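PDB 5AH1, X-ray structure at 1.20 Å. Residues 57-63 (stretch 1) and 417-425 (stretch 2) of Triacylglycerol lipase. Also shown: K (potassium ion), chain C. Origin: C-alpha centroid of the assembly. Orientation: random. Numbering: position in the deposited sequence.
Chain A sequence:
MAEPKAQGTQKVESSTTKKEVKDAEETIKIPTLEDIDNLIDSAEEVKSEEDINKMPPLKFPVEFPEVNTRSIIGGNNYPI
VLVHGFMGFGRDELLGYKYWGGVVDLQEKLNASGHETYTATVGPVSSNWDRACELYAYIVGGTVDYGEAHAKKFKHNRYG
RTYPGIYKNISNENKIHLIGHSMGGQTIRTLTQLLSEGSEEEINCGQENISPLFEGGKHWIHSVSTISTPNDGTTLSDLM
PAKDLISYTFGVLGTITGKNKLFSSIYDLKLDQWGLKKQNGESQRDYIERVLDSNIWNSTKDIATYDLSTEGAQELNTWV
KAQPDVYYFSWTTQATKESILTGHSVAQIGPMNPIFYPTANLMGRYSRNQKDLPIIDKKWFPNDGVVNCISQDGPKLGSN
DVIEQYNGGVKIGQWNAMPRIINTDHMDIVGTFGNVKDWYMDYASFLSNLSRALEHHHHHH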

# COMPACT_ATOMS: atom_id res chain seq x y z
N PRO A 57 12.13 5.74 19.34
CA PRO A 57 11.78 4.58 18.51
C PRO A 57 10.35 4.11 18.72
O PRO A 57 9.83 4.08 19.83
N LEU A 58 9.69 3.74 17.62
CA LEU A 58 8.38 3.14 17.71
C LEU A 58 8.53 1.78 18.37
O LEU A 58 9.44 1.03 18.03
N LYS A 59 7.65 1.47 19.31
CA LYS A 59 7.72 0.21 20.06
C LYS A 59 6.73 -0.82 19.56
O LYS A 59 5.51 -0.57 19.50
N PHE A 60 7.25 -1.99 19.20
CA PHE A 60 6.38 -3.06 18.76
C PHE A 60 5.58 -3.51 19.99
O PHE A 60 6.15 -3.68 21.06
N PRO A 61 4.26 -3.67 19.86
CA PRO A 61 3.43 -3.69 21.08
C PRO A 61 3.27 -5.04 21.79
O PRO A 61 2.84 -5.03 22.93
N VAL A 62 3.57 -6.15 21.14
CA VAL A 62 3.27 -7.45 21.72
C VAL A 62 4.40 -8.44 21.48
O VAL A 62 5.22 -8.28 20.57
N GLU A 63 4.45 -9.44 22.34
CA GLU A 63 5.28 -10.61 22.11
C GLU A 63 4.45 -11.64 21.36
O GLU A 63 3.21 -11.65 21.44
N ALA A 417 -6.44 -8.03 13.88
CA ALA A 417 -6.36 -6.57 13.91
C ALA A 417 -5.52 -6.14 15.10
O ALA A 417 -5.91 -6.30 16.26
N MET A 418 -4.32 -5.63 14.81
CA MET A 418 -3.30 -5.43 15.83
C MET A 418 -3.49 -4.09 16.56
O MET A 418 -4.25 -3.23 16.11
N PRO A 419 -2.80 -3.91 17.70
CA PRO A 419 -3.01 -2.70 18.50
C PRO A 419 -2.75 -1.42 17.70
O PRO A 419 -1.74 -1.30 17.03
N ARG A 420 -3.67 -0.46 17.79
CA ARG A 420 -3.61 0.73 16.96
C ARG A 420 -2.31 1.50 17.17
O ARG A 420 -1.86 1.68 18.30
N ILE A 421 -1.74 1.99 16.06
CA ILE A 421 -0.52 2.77 16.11
C ILE A 421 -0.92 4.23 16.15
O ILE A 421 -1.06 4.89 15.11
N ILE A 422 -1.18 4.73 17.36
CA ILE A 422 -1.65 6.09 17.53
C ILE A 422 -0.52 7.12 17.39
O ILE A 422 0.67 6.78 17.39
N ASN A 423 -0.90 8.39 17.27
CA ASN A 423 0.03 9.51 17.12
C ASN A 423 1.03 9.30 15.99
O ASN A 423 2.19 9.70 16.11
N THR A 424 0.58 8.67 14.90
CA THR A 424 1.46 8.26 13.82
C THR A 424 0.75 8.49 12.51
O THR A 424 -0.30 7.90 12.27
N ASP A 425 1.29 9.37 11.68
CA ASP A 425 0.65 9.65 10.40
C ASP A 425 0.97 8.60 9.35
O ASP A 425 1.79 7.71 9.56

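This is a small, mainly apolar contact between two segments far apart in sequence, with no hydrogen bond across it and 238 Å² buried in total. Leu58, Pro61 and Val62 of stretch 1 all point their CA-to-CB bonds toward stretch 2. From stretch 2, Met418, Pro419 and Thr424 point toward stretch 1.

Leu58 is t at chi1 and p at chi2. Its CD2 lies 4.1 Å from CG2 of Ile421, whose CB points sideways and whose rotamer is m, t. Leu58 CD1 also comes within 4.3 Å of OG1 of Thr424, an m rotamer. That hydroxyl donates its hydrogen bond within its own stretch, from Thr424 OG1 to Ile422 O at 2.8 Å; its contact with the Leu58 methyl is only a van der Waals one.

Pro61 and Pro419 meet ring to ring, CG to CG at 4.1 Å. Their puckers differ, C-gamma endo in Pro61 and exo in Pro419. Val62, in the m rotamer, uses both methyls: CG1 is 4.2 Å from CG of Pro419, and CG2 is 4.0 Å from CE of Met418. The methionine is m at all three chi angles, which brings its terminal methyl to the valine.

Phe60 points away, although its ring end comes nearer. The potassium ion lies outside the contact. Asp425 OD2 binds K at 2.5 Å, with three waters and further atoms from elsewhere in the structure.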

# COMPACT_ATOMS: atom_id res chain seq x y z
CB PRO A 57 12.77 3.51 18.97
CG PRO A 57 13.18 3.91 20.33
CD PRO A 57 13.13 5.40 20.37
CB LEU A 58 7.76 2.99 16.32
CG LEU A 58 6.26 2.74 16.28
CD1 LEU A 58 5.50 3.98 16.76
CD2 LEU A 58 5.81 2.36 14.87
CB LYS A 59 7.50 0.48 21.54
CG LYS A 59 8.53 1.40 22.14
CD LYS A 59 8.26 1.65 23.61
CE LYS A 59 9.35 2.50 24.26
NZ LYS A 59 9.33 2.35 25.75
CB PHE A 60 7.18 -4.19 18.13
CG PHE A 60 6.33 -5.21 17.47
CD1 PHE A 60 5.86 -4.98 16.18
CD2 PHE A 60 5.96 -6.37 18.12
CE1 PHE A 60 5.02 -5.89 15.56
CE2 PHE A 60 5.13 -7.29 17.50
CZ PHE A 60 4.67 -7.05 16.21
CB PRO A 61 2.07 -3.23 20.57
CG PRO A 61 2.04 -3.73 19.17
CD PRO A 61 3.43 -3.52 18.65
CB VAL A 62 1.95 -8.05 21.16
CG1 VAL A 62 0.78 -7.13 21.46
CG2 VAL A 62 2.06 -8.28 19.66
CB GLU A 63 5.79 -11.20 23.43
CG GLU A 63 6.88 -10.36 24.11
CD GLU A 63 8.23 -10.40 23.39
OE1 GLU A 63 8.71 -11.51 23.03
OE2 GLU A 63 8.82 -9.32 23.18
CB ALA A 417 -7.76 -5.95 13.94
CB MET A 418 -1.91 -5.58 15.18
CG MET A 418 -1.74 -6.91 14.46
SD MET A 418 -1.91 -8.35 15.55
CE MET A 418 -0.40 -8.23 16.52
CB PRO A 419 -2.02 -2.89 19.67
CG PRO A 419 -1.93 -4.35 19.82
CD PRO A 419 -1.95 -4.88 18.41
CB ARG A 420 -4.81 1.65 17.24
CG ARG A 420 -4.86 2.86 16.32
CD ARG A 420 -6.20 3.59 16.34
NE ARG A 420 -7.26 2.78 15.78
CZ ARG A 420 -8.43 3.25 15.38
NH1 ARG A 420 -8.69 4.54 15.46
NH2 ARG A 420 -9.34 2.43 14.88
CB ILE A 421 0.42 2.45 14.92
CG1 ILE A 421 0.61 0.94 14.74
CG2 ILE A 421 1.75 3.16 15.11
CD1 ILE A 421 1.47 0.57 13.50
CB ILE A 422 -2.37 6.28 18.88
CG1 ILE A 422 -1.44 5.95 20.04
CG2 ILE A 422 -3.64 5.42 18.93
CD1 ILE A 422 -2.01 6.27 21.40
CB ASN A 423 0.78 9.73 18.43
CG ASN A 423 -0.14 9.94 19.61
OD1 ASN A 423 -1.16 10.63 19.50
ND2 ASN A 423 0.19 9.33 20.74
CB THR A 424 1.82 6.77 13.97
OG1 THR A 424 2.45 6.56 15.23
CG2 THR A 424 2.73 6.31 12.85
CB ASP A 425 0.86 11.10 9.91
CG ASP A 425 2.24 11.40 9.31
OD1 ASP A 425 2.83 10.58 8.58
OD2 ASP A 425 2.70 12.53 9.54
K K C . 4.41 12.95 11.29
O HOH W 1 4.65 15.27 12.00
O HOH W 2 5.68 13.97 9.48
O HOH W 3 6.67 12.59 12.42